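Local coordinates for Carboxylesterase/phospholipase family protein (Francisella tularensis subsp. tularensis, PDB 4F21) that probably hydrolyses carboxylic ester bonds as a serine hydrolase of the alpha/beta-hydrolase superfamily, a large structural rearrangement facilitating its catalysis, at residues R68-H73 with N118-S123; I134-F139 with T147-T152. One frame throughout, in Å; residues are numbered along the deposited sequence.

Contact 1: R68-H73 with N118-S123; sequences RFIFPH and NKLIDS
The ring of Pro72 meets Leu120 at its CG corner rather than over its middle: CG lies 3.6 Å from Leu120 CD1, with the two side chains set obliquely to each other. Leu43, on the adjoining strand 38-44, also touches this proline. The aromatic ring of the neighbouring Phe71 is turned to the other face of the sheet, where it meets Trp42 with the ring planes at about 45°. Alternation along the strand turns Ile70 and Pro72 toward helix 111-126 and Phe71 away.

Leu120 answers both strand residues with the two branches of one side chain. While CD1 is on the proline, CD2 approaches Ile70 CG2 at 4.4 Å, a looser contact. That methyl lies anti to its backbone N (chi1 -58° sets CG1 beside the N), on the side leading to Pro72, and faces the leucine tip. The backbones remain well apart, with 9.0 Å between the CA atoms of Ile70 and Leu120. A beta-branched isoleucine suits the extended chain, and proline, lacking an N-H to donate, is at home at the strand's end. Leucine suits the helix because its long, branched side chain can bridge the gap.

The helix packs on one face of the central sheet, as in alpha/beta hydrolases. Charged side chains pair outside the contact, Asp122 with Arg155 and Arg68 with Glu31. No hydrogen bond crosses. The contact rests on dispersion and on the partial removal of water from three apolar side chains, two of them buried, with shape rather than directional bonding matching Leu120 to the strand.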
loop_
_atom_site.group_PDB
_atom_site.type_symbol
_atom_site.label_atom_id
_atom_site.label_comp_id
_atom_site.label_asym_id
_atom_site.label_seq_id
_atom_site.Cartn_x
_atom_site.Cartn_y
_atom_site.Cartn_z
ATOM N N ARG A 68 15.947 4.707 -3.233
ATOM C CA ARG A 68 15.463 5.889 -2.529
ATOM C C ARG A 68 14.189 5.555 -1.770
ATOM O O ARG A 68 13.304 4.894 -2.301
ATOM C CB ARG A 68 15.171 7.020 -3.513
ATOM C CG ARG A 68 14.544 8.251 -2.866
ATOM C CD ARG A 68 14.095 9.274 -3.898
ATOM N NE ARG A 68 15.218 9.926 -4.564
ATOM C CZ ARG A 68 15.625 9.644 -5.796
ATOM N NH1 ARG A 68 15.000 8.715 -6.499
ATOM N NH2 ARG A 68 16.657 10.291 -6.323
ATOM N N PHE A 69 14.088 6.015 -0.529
ATOM C CA PHE A 69 12.882 5.767 0.257
ATOM C C PHE A 69 12.077 7.040 0.515
ATOM O O PHE A 69 12.620 8.051 0.977
ATOM C CB PHE A 69 13.220 5.066 1.574
ATOM C CG PHE A 69 13.384 3.573 1.444
ATOM C CD1 PHE A 69 14.635 3.012 1.257
ATOM C CD2 PHE A 69 12.284 2.734 1.514
ATOM C CE1 PHE A 69 14.784 1.641 1.143
ATOM C CE2 PHE A 69 12.429 1.364 1.399
ATOM C CZ PHE A 69 13.680 0.818 1.214
ATOM N N ILE A 70 10.781 6.973 0.214
ATOM C CA ILE A 70 9.871 8.098 0.414
ATOM C C ILE A 70 8.836 7.797 1.498
ATOM O O ILE A 70 8.007 6.908 1.334
ATOM C CB ILE A 70 9.125 8.443 -0.886
ATOM C CG1 ILE A 70 10.121 8.782 -1.991
ATOM C CG2 ILE A 70 8.165 9.604 -0.665
ATOM C CD1 ILE A 70 11.014 9.950 -1.653
ATOM N N PHE A 71 8.894 8.545 2.600
ATOM C CA PHE A 71 7.946 8.399 3.704
ATOM C C PHE A 71 7.097 9.654 3.888
ATOM O O PHE A 71 7.420 10.498 4.725
ATOM C CB PHE A 71 8.685 8.127 5.016
ATOM C CG PHE A 71 9.213 6.729 5.146
ATOM C CD1 PHE A 71 8.408 5.715 5.633
ATOM C CD2 PHE A 71 10.520 6.435 4.800
ATOM C CE1 PHE A 71 8.891 4.429 5.760
ATOM C CE2 PHE A 71 11.010 5.151 4.924
ATOM C CZ PHE A 71 10.194 4.145 5.405
ATOM N N PRO A 72 6.005 9.782 3.117
ATOM C CA PRO A 72 5.113 10.941 3.247
ATOM C C PRO A 72 4.481 11.026 4.632
ATOM O O PRO A 72 4.173 9.990 5.225
ATOM C CB PRO A 72 4.036 10.675 2.193
ATOM C CG PRO A 72 4.670 9.735 1.227
ATOM C CD PRO A 72 5.571 8.872 2.046
ATOM N N HIS A 73 4.297 12.241 5.142
ATOM C CA HIS A 73 3.671 12.434 6.447
ATOM C C HIS A 73 2.186 12.095 6.383
ATOM O O HIS A 73 1.564 12.188 5.325
ATOM C CB HIS A 73 3.879 13.864 6.955
ATOM C CG HIS A 73 5.266 14.134 7.453
ATOM N ND1 HIS A 73 6.386 13.561 6.889
ATOM C CD2 HIS A 73 5.713 14.918 8.462
ATOM C CE1 HIS A 73 7.463 13.980 7.530
ATOM N NE2 HIS A 73 7.083 14.805 8.488
ATOM N N ASN A 118 0.131 10.414 -6.750
ATOM C CA ASN A 118 0.390 10.554 -8.175
ATOM C C ASN A 118 1.398 11.658 -8.411
ATOM O O ASN A 118 2.393 11.453 -9.114
ATOM C CB ASN A 118 -0.898 10.812 -8.959
ATOM C CG ASN A 118 -1.453 9.550 -9.589
ATOM O OD1 ASN A 118 -1.019 9.140 -10.666
ATOM N ND2 ASN A 118 -2.411 8.922 -8.918
ATOM N N LYS A 119 1.166 12.803 -7.770
ATOM C CA LYS A 119 2.089 13.922 -7.883
ATOM C C LYS A 119 3.475 13.466 -7.471
ATOM O O LYS A 119 4.444 13.680 -8.204
ATOM C CB LYS A 119 1.634 15.110 -7.033
ATOM C CG LYS A 119 0.528 15.933 -7.673
ATOM C CD LYS A 119 0.328 17.253 -6.951
ATOM C CE LYS A 119 -0.618 18.157 -7.726
ATOM N NZ LYS A 119 -0.679 19.533 -7.156
ATOM N N LEU A 120 3.550 12.798 -6.319
ATOM C CA LEU A 120 4.811 12.264 -5.821
ATOM C C LEU A 120 5.460 11.389 -6.883
ATOM O O LEU A 120 6.653 11.531 -7.164
ATOM C CB LEU A 120 4.597 11.462 -4.535
ATOM C CG LEU A 120 4.734 12.192 -3.197
ATOM C CD1 LEU A 120 4.330 11.279 -2.048
ATOM C CD2 LEU A 120 6.158 12.691 -3.006
ATOM N N ILE A 121 4.667 10.512 -7.498
ATOM C CA ILE A 121 5.203 9.637 -8.531
ATOM C C ILE A 121 5.695 10.502 -9.678
ATOM O O ILE A 121 6.819 10.333 -10.156
ATOM C CB ILE A 121 4.162 8.630 -9.050
ATOM C CG1 ILE A 121 3.610 7.785 -7.901
ATOM C CG2 ILE A 121 4.783 7.726 -10.100
ATOM C CD1 ILE A 121 2.514 6.842 -8.323
ATOM N N ASP A 122 4.868 11.469 -10.074
ATOM C CA ASP A 122 5.210 12.372 -11.165
ATOM C C ASP A 122 6.461 13.164 -10.815
ATOM O O ASP A 122 7.152 13.668 -11.697
ATOM C CB ASP A 122 4.053 13.330 -11.473
ATOM C CG ASP A 122 2.978 12.702 -12.352
ATOM O OD1 ASP A 122 3.282 11.737 -13.090
ATOM O OD2 ASP A 122 1.826 13.186 -12.313
ATOM N N SER A 123 6.749 13.259 -9.520
ATOM C CA SER A 123 7.908 14.005 -9.054
ATOM C C SER A 123 9.163 13.140 -9.094
ATOM O O SER A 123 10.263 13.649 -9.304
ATOM C CB SER A 123 7.669 14.539 -7.639
ATOM O OG SER A 123 8.737 15.362 -7.213
#

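Contact 2: I134-F139 with T147-T152; sequences IILAGF and TYTAIT
Leu136 lays its CD1 methyl against two successive residues of the helix, Thr149 and Ala150. The leucine and threonine side chains meet at about a right angle, CD1 being 3.8 Å from Thr149 CG2. The same methyl is 4.1 Å from Ala150 CB, and seen from CD1 these two partners lie in directions nearly perpendicular to each other, so the leucine tip fits between them.

Threonine serves two purposes here. With CG2 anti to the backbone N, its methyl is directed at the sheet side, while OG1 (chi1 -64°) lies beside the N and hydrogen-bonds to Ile145 O one turn back. The hydroxyl is thus satisfied within the helix and only the apolar branch faces the leucine. Alanine, small and helix-compatible, lets the backbones come close: the CA atoms of Leu136 and Ala150 are 7.4 Å apart.

The strand-turn-helix joining these segments, with its Gly-Phe-Ser-Gln-Gly sequence, is consistent with the nucleophile elbow of alpha/beta hydrolases, and Phe139 at the strand's end meets the ring of His226. Leu136 is also touched by Val117 of helix 111-126 and by Ile41 of strand 38-44, and Ala150 packs on Ile160 of strand 159-163. Helix 144-150 therefore lies over the sheet as the connection of a beta-alpha-beta crossover, beside helix 111-126.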
loop_
_atom_site.group_PDB
_atom_site.type_symbol
_atom_site.label_atom_id
_atom_site.label_comp_id
_atom_site.label_asym_id
_atom_site.label_seq_id
_atom_site.Cartn_x
_atom_site.Cartn_y
_atom_site.Cartn_z
ATOM N N ILE A 134 9.341 2.320 -9.246
ATOM C CA ILE A 134 8.800 2.838 -7.997
ATOM C C ILE A 134 7.755 1.870 -7.457
ATOM O O ILE A 134 6.880 1.423 -8.196
ATOM C CB ILE A 134 8.144 4.212 -8.189
ATOM C CG1 ILE A 134 9.086 5.159 -8.933
ATOM C CG2 ILE A 134 7.738 4.798 -6.844
ATOM C CD1 ILE A 134 8.474 6.507 -9.235
ATOM N N ILE A 135 7.853 1.545 -6.169
ATOM C CA ILE A 135 6.904 0.634 -5.534
ATOM C C ILE A 135 6.029 1.348 -4.505
ATOM O O ILE A 135 6.533 2.044 -3.624
ATOM C CB ILE A 135 7.621 -0.541 -4.842
ATOM C CG1 ILE A 135 8.328 -1.426 -5.866
ATOM C CG2 ILE A 135 6.639 -1.379 -4.039
ATOM C CD1 ILE A 135 8.965 -2.651 -5.250
ATOM N N LEU A 136 4.717 1.167 -4.621
ATOM C CA LEU A 136 3.775 1.717 -3.651
ATOM C C LEU A 136 3.414 0.686 -2.581
ATOM O O LEU A 136 2.686 -0.273 -2.840
ATOM C CB LEU A 136 2.509 2.221 -4.349
ATOM C CG LEU A 136 2.725 3.277 -5.435
ATOM C CD1 LEU A 136 1.417 3.628 -6.128
ATOM C CD2 LEU A 136 3.371 4.519 -4.844
ATOM N N ALA A 137 3.933 0.887 -1.376
ATOM C CA ALA A 137 3.627 0.007 -0.258
ATOM C C ALA A 137 2.750 0.740 0.747
ATOM O O ALA A 137 2.911 1.943 0.959
ATOM C CB ALA A 137 4.906 -0.468 0.407
ATOM N N GLY A 138 1.820 0.019 1.363
ATOM C CA GLY A 138 0.926 0.632 2.325
ATOM C C GLY A 138 0.598 -0.274 3.492
ATOM O O GLY A 138 0.549 -1.491 3.341
ATOM N N PHE A 139 0.385 0.324 4.660
ATOM C CA PHE A 139 -0.033 -0.422 5.842
ATOM C C PHE A 139 -1.343 0.130 6.401
ATOM O O PHE A 139 -1.504 1.344 6.548
ATOM C CB PHE A 139 1.054 -0.392 6.921
ATOM C CG PHE A 139 0.615 -0.975 8.240
ATOM C CD1 PHE A 139 0.645 -2.342 8.454
ATOM C CD2 PHE A 139 0.172 -0.156 9.266
ATOM C CE1 PHE A 139 0.240 -2.879 9.663
ATOM C CE2 PHE A 139 -0.235 -0.687 10.476
ATOM C CZ PHE A 139 -0.199 -2.046 10.675
ATOM N N THR A 147 -2.746 0.588 -3.501
ATOM C CA THR A 147 -3.344 -0.319 -4.470
ATOM C C THR A 147 -4.168 0.462 -5.484
ATOM O O THR A 147 -3.821 0.504 -6.668
ATOM C CB THR A 147 -4.212 -1.391 -3.773
ATOM O OG1 THR A 147 -3.375 -2.230 -2.967
ATOM C CG2 THR A 147 -4.927 -2.250 -4.792
ATOM N N TYR A 148 -5.238 1.097 -5.000
ATOM C CA TYR A 148 -6.140 1.907 -5.826
ATOM C C TYR A 148 -5.409 2.861 -6.757
ATOM O O TYR A 148 -5.806 3.036 -7.907
ATOM C CB TYR A 148 -7.098 2.717 -4.948
ATOM C CG TYR A 148 -8.370 1.992 -4.571
ATOM C CD1 TYR A 148 -8.968 1.091 -5.441
ATOM C CD2 TYR A 148 -8.975 2.214 -3.342
ATOM C CE1 TYR A 148 -10.130 0.429 -5.094
ATOM C CE2 TYR A 148 -10.132 1.561 -2.988
ATOM C CZ TYR A 148 -10.707 0.670 -3.866
ATOM O OH TYR A 148 -11.862 0.019 -3.507
ATOM N N THR A 149 -4.351 3.484 -6.250
ATOM C CA THR A 149 -3.529 4.370 -7.060
ATOM C C THR A 149 -2.920 3.616 -8.237
ATOM O O THR A 149 -3.142 3.970 -9.398
ATOM C CB THR A 149 -2.395 5.001 -6.230
ATOM O OG1 THR A 149 -2.957 5.835 -5.209
ATOM C CG2 THR A 149 -1.479 5.831 -7.119
ATOM N N ALA A 150 -2.175 2.558 -7.928
ATOM C CA ALA A 150 -1.425 1.827 -8.944
ATOM C C ALA A 150 -2.327 1.222 -10.015
ATOM O O ALA A 150 -1.959 1.174 -11.189
ATOM C CB ALA A 150 -0.561 0.758 -8.298
ATOM N N ILE A 151 -3.510 0.774 -9.611
ATOM C CA ILE A 151 -4.440 0.159 -10.552
ATOM C C ILE A 151 -5.261 1.194 -11.320
ATOM O O ILE A 151 -6.034 0.838 -12.206
ATOM C CB ILE A 151 -5.380 -0.852 -9.863
ATOM C CG1 ILE A 151 -6.378 -0.132 -8.959
ATOM C CG2 ILE A 151 -4.577 -1.876 -9.076
ATOM C CD1 ILE A 151 -7.382 -1.063 -8.322
ATOM N N THR A 152 -5.090 2.470 -10.980
ATOM C CA THR A 152 -5.717 3.553 -11.739
ATOM C C THR A 152 -4.642 4.469 -12.312
ATOM O O THR A 152 -4.933 5.403 -13.062
ATOM C CB THR A 152 -6.685 4.378 -10.879
ATOM O OG1 THR A 152 -5.971 4.965 -9.784
ATOM C CG2 THR A 152 -7.807 3.499 -10.347
#

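Overall arrangement
From the N terminus, contact 1 comes first: the chain leaves strand 67-72, passes through helix 82-88 and returns in helix 111-126, closing a loop of 44 residues. Contact 2 follows in series, neither nested in it nor crossing it, and spans only seven residues between strand 134-139 and helix 144-150. Helix 111-126 leads directly into strand 134-139, so one contact hands the chain on to the other. Strand 38-44 lies between the two strands in the same sheet. With centres 11 Å apart, the contacts also touch: Ile121 packs on Ile134 and Leu136, and Asn118 on Thr149, so the two helices pack side by side on the same sheet.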